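PDB 3FKD: L-threonine-O-3-phosphate decarboxylase from Porphyromonas gingivalis, which probably decarboxylates L-threonine O-3-phosphate with the help of pyridoxal 5'-phosphate. Local coordinates for residues 79-84 with 102-107; 89-94 with 110-115; 265-270 with 334-339; 269-274 with 281-286. All blocks are in the same frame, centred on the assembly; numbering follows the deposited sequence.

Contact 1 of 4, residues 79-84 with 102-107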
# COMPACT_ATOMS: atom_id res chain seq x y z
N ALA A 79 5.33 0.63 -7.06
CA ALA A 79 6.51 1.22 -7.70
C ALA A 79 6.30 1.66 -9.16
O ALA A 79 6.90 2.63 -9.58
CB ALA A 79 7.69 0.28 -7.61
N PHE A 80 5.47 0.94 -9.93
CA PHE A 80 5.28 1.24 -11.36
C PHE A 80 4.51 2.55 -11.50
O PHE A 80 4.82 3.38 -12.34
CB PHE A 80 4.53 0.12 -12.08
CG PHE A 80 5.28 -1.16 -12.11
CD1 PHE A 80 6.61 -1.18 -12.49
CD2 PHE A 80 4.66 -2.33 -11.75
CE1 PHE A 80 7.30 -2.34 -12.49
CE2 PHE A 80 5.34 -3.51 -11.77
CZ PHE A 80 6.66 -3.52 -12.14
N TYR A 81 3.49 2.67 -10.66
CA TYR A 81 2.68 3.85 -10.51
C TYR A 81 3.47 5.05 -9.94
O TYR A 81 3.31 6.19 -10.41
CB TYR A 81 1.55 3.47 -9.58
CG TYR A 81 0.45 2.72 -10.28
CD1 TYR A 81 -0.59 3.41 -10.93
CD2 TYR A 81 0.45 1.34 -10.34
CE1 TYR A 81 -1.60 2.73 -11.59
CE2 TYR A 81 -0.57 0.66 -10.97
CZ TYR A 81 -1.59 1.37 -11.59
OH TYR A 81 -2.59 0.69 -12.23
N GLN A 82 4.29 4.82 -8.92
CA GLN A 82 5.05 5.94 -8.41
C GLN A 82 6.03 6.49 -9.45
O GLN A 82 6.35 7.69 -9.44
CB GLN A 82 5.76 5.61 -7.10
CG GLN A 82 5.72 6.77 -6.09
CD GLN A 82 6.76 6.66 -5.00
OE1 GLN A 82 6.82 5.68 -4.26
NE2 GLN A 82 7.60 7.68 -4.90
N ILE A 83 6.53 5.61 -10.32
CA ILE A 83 7.48 6.00 -11.38
C ILE A 83 6.77 6.78 -12.49
O ILE A 83 7.21 7.85 -12.90
CB ILE A 83 8.18 4.75 -11.99
CG1 ILE A 83 9.15 4.08 -10.99
CG2 ILE A 83 8.89 5.08 -13.30
CD1 ILE A 83 9.86 2.86 -11.59
N ALA A 84 5.66 6.22 -12.98
CA ALA A 84 4.73 6.88 -13.89
C ALA A 84 4.38 8.27 -13.39
O ALA A 84 4.50 9.22 -14.14
CB ALA A 84 3.47 6.08 -14.04
N TYR A 102 2.03 -1.88 -16.30
CA TYR A 102 2.87 -0.84 -16.89
C TYR A 102 1.96 0.12 -17.64
O TYR A 102 2.06 1.34 -17.48
CB TYR A 102 3.96 -1.37 -17.82
CG TYR A 102 4.66 -2.62 -17.36
CD1 TYR A 102 4.91 -2.86 -15.99
CD2 TYR A 102 5.08 -3.58 -18.30
CE1 TYR A 102 5.56 -4.03 -15.58
CE2 TYR A 102 5.72 -4.74 -17.90
CZ TYR A 102 5.96 -4.98 -16.53
OH TYR A 102 6.60 -6.14 -16.14
N GLU A 103 1.05 -0.46 -18.43
CA GLU A 103 0.13 0.35 -19.20
C GLU A 103 -0.75 1.23 -18.29
O GLU A 103 -0.81 2.44 -18.48
CB GLU A 103 -0.76 -0.51 -20.09
CG GLU A 103 -1.22 0.21 -21.33
CD GLU A 103 -2.38 -0.50 -22.06
OE1 GLU A 103 -2.26 -1.71 -22.37
OE2 GLU A 103 -3.42 0.16 -22.32
N ASP A 104 -1.40 0.61 -17.31
CA ASP A 104 -2.34 1.31 -16.45
C ASP A 104 -1.66 2.46 -15.77
O ASP A 104 -2.23 3.53 -15.68
CB ASP A 104 -2.96 0.38 -15.41
CG ASP A 104 -3.74 -0.76 -16.03
OD1 ASP A 104 -4.28 -0.58 -17.16
OD2 ASP A 104 -3.82 -1.84 -15.39
N ALA A 105 -0.42 2.24 -15.33
CA ALA A 105 0.35 3.32 -14.70
C ALA A 105 0.56 4.49 -15.64
O ALA A 105 0.30 5.64 -15.28
CB ALA A 105 1.70 2.82 -14.18
N CYS A 106 1.09 4.18 -16.81
CA CYS A 106 1.40 5.16 -17.83
C CYS A 106 0.16 5.95 -18.25
O CYS A 106 0.24 7.13 -18.58
CB CYS A 106 2.00 4.46 -19.05
SG CYS A 106 3.79 4.16 -18.96
N ARG A 107 -1.00 5.29 -18.26
CA ARG A 107 -2.23 5.95 -18.66
C ARG A 107 -2.66 6.87 -17.52
O ARG A 107 -2.88 8.06 -17.72
CB ARG A 107 -3.33 4.93 -19.01
CG ARG A 107 -4.74 5.56 -19.05
CD ARG A 107 -5.85 4.54 -19.12
NE ARG A 107 -5.85 3.72 -17.90
CZ ARG A 107 -6.70 2.73 -17.64
NH1 ARG A 107 -7.67 2.41 -18.50
NH2 ARG A 107 -6.59 2.05 -16.49
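Helices 75-86 and 100-108 run in roughly the same direction, their axes 8.4 Å apart over these segments and inclined by 32°, with two alanines at the middle of the seam. F80 and Y102 both hold CG anti to the carbonyl carbon, beside the backbone N, and the two side chains lie side by side, pointing the same way. They meet as a T-shaped pair: Y102 leads with its edge, and Y102 CE1 comes 3.6 Å from F80 CZ, over the rim of the F80 face rather than its centre. The ring planes stand at 77°. Y81 has the same first torsion (chi1 -80°) but reaches across to the other helix, where A105 CB sits 4.0 Å over the centroid of the Y81 ring in a CH-pi contact. The same methyl meets A84 CB at 3.7 Å, and A84 CB also rests on A105 O. Beyond the ring, Y81 OH passes 3.2 Å from D104 CB, the tyrosine lying alongside the aspartate.

The hydroxyls find partners outside the segments, Y81 on E101 and Y102 on D166. W134 and V192 of the large mixed sheet, characteristic of fold-type I PLP enzymes, pack against F80. Across the helices the grip is thus apolar and aromatic, while the tyrosines carry their polar ends out to carboxylates. R107, near D104 by charge alone, probably eases the repulsion between D104 and E101.

Contact 2 of 4, residues 89-94 with 110-115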
# COMPACT_ATOMS: atom_id res chain seq x y z
N GLY A 89 4.62 13.86 -17.65
CA GLY A 89 4.73 14.24 -19.04
C GLY A 89 5.05 13.15 -20.08
O GLY A 89 4.80 13.34 -21.28
N SER A 90 5.57 12.02 -19.63
CA SER A 90 6.49 11.25 -20.47
C SER A 90 5.90 10.40 -21.61
O SER A 90 4.70 10.14 -21.68
CB SER A 90 7.47 10.45 -19.59
OG SER A 90 8.24 11.33 -18.76
N ARG A 91 6.79 10.04 -22.54
CA ARG A 91 6.47 9.11 -23.62
C ARG A 91 7.09 7.76 -23.30
O ARG A 91 8.28 7.65 -23.04
CB ARG A 91 6.98 9.66 -24.96
CG ARG A 91 6.31 11.00 -25.28
CD ARG A 91 6.84 11.72 -26.50
NE ARG A 91 6.05 12.94 -26.67
CZ ARG A 91 6.32 13.93 -27.53
NH1 ARG A 91 7.39 13.86 -28.33
NH2 ARG A 91 5.51 14.98 -27.58
N SER A 92 6.23 6.75 -23.32
CA SER A 92 6.62 5.40 -22.96
C SER A 92 6.40 4.40 -24.08
O SER A 92 5.32 4.34 -24.67
CB SER A 92 5.87 4.96 -21.69
OG SER A 92 6.38 5.66 -20.59
N LEU A 93 7.46 3.64 -24.35
CA LEU A 93 7.47 2.48 -25.21
C LEU A 93 7.24 1.25 -24.35
O LEU A 93 8.03 0.97 -23.45
CB LEU A 93 8.83 2.36 -25.93
CG LEU A 93 9.01 1.33 -27.07
CD1 LEU A 93 7.94 1.49 -28.15
CD2 LEU A 93 10.40 1.38 -27.69
N ILE A 94 6.17 0.53 -24.59
CA ILE A 94 5.89 -0.67 -23.83
C ILE A 94 5.82 -1.93 -24.75
O ILE A 94 5.04 -1.98 -25.69
CB ILE A 94 4.57 -0.51 -23.07
CG1 ILE A 94 4.62 0.73 -22.14
CG2 ILE A 94 4.25 -1.75 -22.31
CD1 ILE A 94 3.31 1.04 -21.43
N GLU A 110 -1.05 9.91 -17.71
CA GLU A 110 -1.11 10.52 -19.05
C GLU A 110 0.23 10.57 -19.81
O GLU A 110 0.63 11.60 -20.33
CB GLU A 110 -1.79 11.89 -18.99
CG GLU A 110 -3.30 11.82 -18.71
CD GLU A 110 -3.84 13.06 -17.94
OE1 GLU A 110 -3.04 14.00 -17.64
OE2 GLU A 110 -5.06 13.07 -17.62
N HIS A 111 0.92 9.43 -19.81
CA HIS A 111 2.04 9.14 -20.69
C HIS A 111 1.48 8.94 -22.10
O HIS A 111 0.37 8.43 -22.25
CB HIS A 111 2.74 7.83 -20.23
CG HIS A 111 3.76 8.00 -19.14
ND1 HIS A 111 3.44 8.50 -17.88
CD2 HIS A 111 5.08 7.72 -19.10
CE1 HIS A 111 4.53 8.53 -17.14
NE2 HIS A 111 5.54 8.06 -17.85
N GLU A 112 2.22 9.33 -23.12
CA GLU A 112 1.89 8.88 -24.47
C GLU A 112 2.51 7.51 -24.69
O GLU A 112 3.72 7.36 -24.67
CB GLU A 112 2.37 9.87 -25.53
CG GLU A 112 1.87 11.30 -25.31
CD GLU A 112 2.27 12.27 -26.42
OE1 GLU A 112 2.81 13.36 -26.09
OE2 GLU A 112 2.02 11.93 -27.61
N VAL A 113 1.66 6.50 -24.89
CA VAL A 113 2.09 5.12 -24.91
C VAL A 113 2.22 4.45 -26.32
O VAL A 113 1.24 4.27 -27.03
CB VAL A 113 1.22 4.25 -23.94
CG1 VAL A 113 1.68 2.80 -23.95
CG2 VAL A 113 1.32 4.79 -22.53
N CYS A 114 3.45 4.09 -26.67
CA CYS A 114 3.76 3.32 -27.87
C CYS A 114 3.90 1.82 -27.61
O CYS A 114 4.64 1.38 -26.72
CB CYS A 114 5.09 3.78 -28.44
SG CYS A 114 5.10 5.44 -29.04
N PHE A 115 3.25 1.01 -28.44
CA PHE A 115 3.40 -0.41 -28.26
C PHE A 115 4.46 -1.02 -29.17
O PHE A 115 4.93 -0.39 -30.12
CB PHE A 115 2.06 -1.11 -28.31
CG PHE A 115 1.16 -0.72 -27.18
CD1 PHE A 115 1.35 -1.28 -25.92
CD2 PHE A 115 0.17 0.22 -27.36
CE1 PHE A 115 0.56 -0.94 -24.87
CE2 PHE A 115 -0.62 0.59 -26.30
CZ PHE A 115 -0.42 0.00 -25.04
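R91 and E112 each turn CG anti to the carbonyl carbon and run on extended, so the two chains lie side by side on the same sheet face. They sit on the parallel pair of a beta-alpha-beta unit, strands 91-96 and 112-117 joined by helix 100-108. E112 OE1 lies at the guanidinium edge, 3.3 Å from R91 NE, with a second approach from NH2, both hydrogen bonds weak. With the two planes 75° apart, this salt bridge is poorly aligned. On that face L93, its CG anti to the backbone N, lays CD1 against C114 CB at 3.7 Å.

The helix covers the other face, where C106 touches S92 and V113, and also H111 in the preceding loop. On this face I94 crosses V113 obliquely, I94 CD1 meeting V113 CG1 at 3.5 Å. The H111 ring turns one face to the backbone of S90, and S92 OG is hydrogen-bonded to W134 NE1 of strand 132-136.

Backbone bonds zip the strands: E112 N to S90 O, S92 N to E112 O, and C114 N to S92 O. The straightest is I94 N to C114 O, 2.8 Å and 171° at the hydrogen, nearly along the C=O axis.

Contact 3 of 4, residues 265-270 with 334-339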
# COMPACT_ATOMS: atom_id res chain seq x y z
N ASN A 265 2.66 -30.13 -26.51
CA ASN A 265 2.69 -29.96 -27.95
C ASN A 265 2.18 -31.25 -28.63
O ASN A 265 1.48 -31.21 -29.65
CB ASN A 265 4.08 -29.56 -28.43
CG ASN A 265 4.39 -28.09 -28.22
OD1 ASN A 265 3.53 -27.23 -28.37
ND2 ASN A 265 5.63 -27.79 -27.86
N ARG A 266 2.51 -32.39 -28.04
CA ARG A 266 2.06 -33.65 -28.58
C ARG A 266 0.56 -33.65 -28.76
O ARG A 266 0.03 -34.34 -29.64
CB ARG A 266 2.42 -34.81 -27.66
CG ARG A 266 3.83 -35.25 -27.80
CD ARG A 266 3.92 -36.61 -27.23
NE ARG A 266 5.21 -37.21 -27.52
CZ ARG A 266 5.62 -38.34 -26.98
NH1 ARG A 266 4.83 -38.99 -26.14
NH2 ARG A 266 6.82 -38.81 -27.30
N LEU A 267 -0.13 -32.92 -27.89
CA LEU A 267 -1.57 -32.85 -27.98
C LEU A 267 -1.93 -32.22 -29.31
O LEU A 267 -1.21 -31.34 -29.80
CB LEU A 267 -2.18 -32.07 -26.81
CG LEU A 267 -2.72 -33.00 -25.70
CD1 LEU A 267 -1.70 -34.05 -25.36
CD2 LEU A 267 -3.19 -32.23 -24.47
N ASP A 268 -3.02 -32.69 -29.91
CA ASP A 268 -3.54 -32.07 -31.12
C ASP A 268 -4.64 -31.04 -30.85
O ASP A 268 -5.63 -31.33 -30.16
CB ASP A 268 -4.00 -33.12 -32.12
CG ASP A 268 -2.95 -33.40 -33.20
OD1 ASP A 268 -2.39 -34.54 -33.25
OD2 ASP A 268 -2.67 -32.45 -33.99
N GLY A 269 -4.47 -29.85 -31.40
CA GLY A 269 -5.44 -28.80 -31.23
C GLY A 269 -4.89 -27.71 -30.34
O GLY A 269 -5.56 -26.69 -30.13
N VAL A 270 -3.70 -27.94 -29.78
CA VAL A 270 -3.03 -26.94 -28.98
C VAL A 270 -1.57 -26.76 -29.32
O VAL A 270 -0.84 -27.71 -29.57
CB VAL A 270 -3.16 -27.18 -27.46
CG1 VAL A 270 -4.58 -27.44 -27.09
CG2 VAL A 270 -2.24 -28.31 -26.98
N ALA A 334 -6.77 -33.86 -18.20
CA ALA A 334 -7.79 -32.85 -18.07
C ALA A 334 -7.97 -32.14 -19.41
O ALA A 334 -9.07 -31.99 -19.90
CB ALA A 334 -7.41 -31.87 -16.99
N LEU A 335 -6.86 -31.72 -20.00
CA LEU A 335 -6.91 -31.01 -21.27
C LEU A 335 -7.36 -31.90 -22.48
O LEU A 335 -8.28 -31.55 -23.24
CB LEU A 335 -5.55 -30.34 -21.52
CG LEU A 335 -5.39 -29.46 -22.75
CD1 LEU A 335 -6.51 -28.47 -22.82
CD2 LEU A 335 -4.03 -28.78 -22.72
N GLU A 336 -6.69 -33.03 -22.64
CA GLU A 336 -7.03 -34.02 -23.65
C GLU A 336 -8.53 -34.28 -23.65
O GLU A 336 -9.18 -34.31 -24.70
CB GLU A 336 -6.27 -35.32 -23.39
CG GLU A 336 -6.18 -36.17 -24.60
CD GLU A 336 -4.95 -37.09 -24.58
OE1 GLU A 336 -4.22 -37.08 -23.54
OE2 GLU A 336 -4.73 -37.79 -25.60
N THR A 337 -9.07 -34.44 -22.46
CA THR A 337 -10.49 -34.66 -22.30
C THR A 337 -11.32 -33.50 -22.85
O THR A 337 -12.39 -33.69 -23.44
CB THR A 337 -10.79 -34.89 -20.82
OG1 THR A 337 -10.19 -36.12 -20.45
CG2 THR A 337 -12.27 -34.98 -20.59
N PHE A 338 -10.81 -32.29 -22.64
CA PHE A 338 -11.43 -31.11 -23.20
C PHE A 338 -11.44 -31.20 -24.74
O PHE A 338 -12.48 -31.19 -25.37
CB PHE A 338 -10.71 -29.84 -22.75
CG PHE A 338 -11.30 -28.56 -23.32
CD1 PHE A 338 -12.52 -28.07 -22.85
CD2 PHE A 338 -10.66 -27.87 -24.34
CE1 PHE A 338 -13.07 -26.91 -23.38
CE2 PHE A 338 -11.21 -26.71 -24.87
CZ PHE A 338 -12.41 -26.24 -24.39
N LEU A 339 -10.26 -31.31 -25.32
CA LEU A 339 -10.12 -31.25 -26.74
C LEU A 339 -11.12 -32.18 -27.43
O LEU A 339 -11.71 -31.81 -28.45
CB LEU A 339 -8.69 -31.60 -27.13
CG LEU A 339 -7.68 -30.54 -26.68
CD1 LEU A 339 -6.24 -30.95 -27.01
CD2 LEU A 339 -8.05 -29.16 -27.29
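L267 pushes its CD2 methyl into the side of helix 325-339, crossing L335 obliquely so that L267 CD2 lies 3.9 Å from L335 CG. L335 holds CG anti to the backbone N (chi1 -176°), which swings its branch point toward this methyl. L267 itself has a chi1 of -99°, off a staggered position, and the same CD2 also reaches L339 CD1 at 4.2 Å and brushes the backbone N of E336. One methyl therefore spans a full turn of the helix, from L335 to L339. The other branch, L267 CD1, stays 4.3 Å from E336 OE1, a loose approach beside the exposed glutamate.

L339 is the second half of the contact. Its CG is anti to the carbonyl carbon and the chain continues extended, presenting both methyls to the loop. L339 CD1 lies 3.2 Å from D268 O, while L339 CD2 packs 3.9 Å from V270 CG1. V270 has CG1 anti to its carbonyl carbon and CG2 in the crowded position between N and C. The D268 carboxylate leads away from the helix. Everything joining the two segments is van der Waals contact.

The contact lies in the C-terminal small domain usual in this enzyme family, where the chain leaves helix 250-266 and enters strand 270-272. N265 OD1, on the last turn of that helix, accepts a hydrogen bond from V272 N of the strand. Helix 325-339 is packed in turn against helix 289-298, L335 on L292 and F338 edge-to-face with Y295, and against strand 279-284 through L335 on L282.

Contact 4 of 4, residues 269-274 with 281-286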
# COMPACT_ATOMS: atom_id res chain seq x y z
N GLY A 269 -4.47 -29.85 -31.40
CA GLY A 269 -5.44 -28.80 -31.23
C GLY A 269 -4.89 -27.71 -30.34
O GLY A 269 -5.56 -26.69 -30.13
N VAL A 270 -3.70 -27.94 -29.78
CA VAL A 270 -3.03 -26.94 -28.98
C VAL A 270 -1.57 -26.76 -29.32
O VAL A 270 -0.84 -27.71 -29.57
CB VAL A 270 -3.16 -27.18 -27.46
CG1 VAL A 270 -4.58 -27.44 -27.09
CG2 VAL A 270 -2.24 -28.31 -26.98
N GLU A 271 -1.15 -25.50 -29.28
CA GLU A 271 0.19 -25.08 -29.59
C GLU A 271 0.79 -24.31 -28.39
O GLU A 271 0.18 -23.38 -27.88
CB GLU A 271 0.11 -24.20 -30.84
CG GLU A 271 1.28 -23.26 -31.05
CD GLU A 271 1.22 -22.54 -32.40
OE1 GLU A 271 0.31 -21.70 -32.61
OE2 GLU A 271 2.11 -22.83 -33.24
N VAL A 272 1.98 -24.70 -27.93
CA VAL A 272 2.61 -23.94 -26.85
C VAL A 272 3.69 -22.97 -27.34
O VAL A 272 4.71 -23.40 -27.90
CB VAL A 272 3.18 -24.86 -25.74
CG1 VAL A 272 4.20 -24.13 -24.90
CG2 VAL A 272 2.07 -25.35 -24.84
N HIS A 273 3.46 -21.68 -27.12
CA HIS A 273 4.45 -20.66 -27.48
C HIS A 273 5.77 -20.87 -26.73
O HIS A 273 5.77 -21.00 -25.50
CB HIS A 273 3.90 -19.25 -27.21
CG HIS A 273 4.77 -18.16 -27.75
ND1 HIS A 273 6.01 -17.86 -27.22
CD2 HIS A 273 4.59 -17.30 -28.78
CE1 HIS A 273 6.55 -16.86 -27.90
NE2 HIS A 273 5.71 -16.50 -28.85
N PRO A 274 6.91 -20.94 -27.45
CA PRO A 274 8.20 -21.14 -26.77
C PRO A 274 8.42 -20.21 -25.59
O PRO A 274 8.01 -19.05 -25.65
CB PRO A 274 9.22 -20.85 -27.88
CG PRO A 274 8.54 -21.41 -29.10
CD PRO A 274 7.06 -21.01 -28.92
N LEU A 281 2.72 -19.25 -22.54
CA LEU A 281 1.44 -19.17 -23.25
C LEU A 281 1.12 -20.51 -24.01
O LEU A 281 1.98 -21.11 -24.67
CB LEU A 281 1.50 -17.97 -24.20
CG LEU A 281 0.90 -16.58 -23.95
CD1 LEU A 281 0.44 -16.26 -22.55
CD2 LEU A 281 1.85 -15.52 -24.44
N LEU A 282 -0.11 -21.00 -23.90
CA LEU A 282 -0.57 -21.94 -24.91
C LEU A 282 -1.79 -21.43 -25.71
O LEU A 282 -2.68 -20.72 -25.18
CB LEU A 282 -0.75 -23.35 -24.35
CG LEU A 282 -2.03 -23.94 -23.75
CD1 LEU A 282 -3.31 -23.64 -24.58
CD2 LEU A 282 -1.80 -25.45 -23.62
N ARG A 283 -1.81 -21.78 -26.99
CA ARG A 283 -2.89 -21.40 -27.91
C ARG A 283 -3.80 -22.57 -28.22
O ARG A 283 -3.33 -23.65 -28.61
CB ARG A 283 -2.30 -20.88 -29.22
CG ARG A 283 -3.15 -19.85 -29.92
CD ARG A 283 -2.62 -19.61 -31.32
NE ARG A 283 -2.78 -18.21 -31.69
CZ ARG A 283 -3.65 -17.78 -32.59
NH1 ARG A 283 -3.75 -16.48 -32.87
NH2 ARG A 283 -4.43 -18.65 -33.23
N LEU A 284 -5.10 -22.38 -28.02
CA LEU A 284 -6.06 -23.33 -28.53
C LEU A 284 -6.26 -23.09 -30.02
O LEU A 284 -6.57 -21.98 -30.41
CB LEU A 284 -7.38 -23.19 -27.81
CG LEU A 284 -7.27 -23.37 -26.30
CD1 LEU A 284 -8.64 -23.58 -25.72
CD2 LEU A 284 -6.43 -24.57 -26.02
N LYS A 285 -6.05 -24.12 -30.85
CA LYS A 285 -6.43 -24.09 -32.27
C LYS A 285 -7.93 -23.81 -32.39
O LYS A 285 -8.34 -22.93 -33.13
CB LYS A 285 -6.06 -25.40 -32.96
CG LYS A 285 -6.95 -25.76 -34.16
CD LYS A 285 -7.15 -27.30 -34.33
CE LYS A 285 -5.91 -28.03 -34.86
NZ LYS A 285 -5.96 -29.48 -34.53
N LYS A 286 -8.74 -24.54 -31.63
CA LYS A 286 -10.17 -24.23 -31.54
C LYS A 286 -10.65 -24.27 -30.07
O LYS A 286 -10.08 -24.98 -29.25
CB LYS A 286 -11.00 -25.22 -32.38
CG LYS A 286 -10.59 -25.33 -33.88
CD LYS A 286 -11.15 -24.20 -34.78
CE LYS A 286 -10.41 -24.10 -36.15
NZ LYS A 286 -10.46 -25.34 -37.01
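E271 and R283 exchange a reciprocal pair of backbone hydrogen bonds: R283 N to E271 O is 2.7 Å and almost straight at 175°, nearly along the C=O axis, while E271 N to R283 O is 2.9 Å and lies in the carbonyl plane. On one side K285 N gives a bond of 2.7 Å to G269 O, with the donor 33° above the carbonyl plane. On the other, H273 N to L281 O spans 2.9 Å but is bent to 133°. H273 ND1 turns back to a lone pair of P274 O, at 2.8 Å and close to the plane of the imidazole, which should fix the rotation of that ring.

These bonds make an antiparallel beta hairpin of strands 270-272 and 279-284 at the edge of the small-domain sheet; strand 279-284 is bonded on its other edge to V318 of strand 317-321 through L282 and to S316 just before it through L284. Between the hydrogen-bonded rows, V270 faces L284 and V272 faces L282 as non-hydrogen-bonded pairs on the buried face. V272 CG2, anti to the carbonyl carbon, presses on L282 CB at 3.5 Å, and V270 CG1 touches L284 CD2 at 3.6 Å. I261 and L264 of helix 250-266 pack on V272.

On the face of E271 and R283 the two chains lie side by side, but E271 OE1 meets R283 CD rather than a guanidinium nitrogen, and R283 NE is hydrogen-bonded to Y317 OH. K285, bent at chi2 and chi3, folds back along the glycine, its NZ 3.4 Å from G269 CA.

Following the chain, helix 75-86 comes first, and contact 1 closes when helix 100-108 returns to it. Contact 2 opens inside that loop, at 89-94, and closes beyond it at 110-115, so the two cross. They also touch: C106 O probably accepts a hydrogen bond from H111 N where helix 100-108 ends, and C106 packs on S92 and V113, so that together they join the helices to the sheet of the large domain. Contacts 3 and 4 come much later and start from the same part of the chain, sharing G269 and V270. Contact 4 closes first, as a hairpin, and contact 3 much later, with the final helix. The centres of contacts 1 and 3 lie about 38 Å apart.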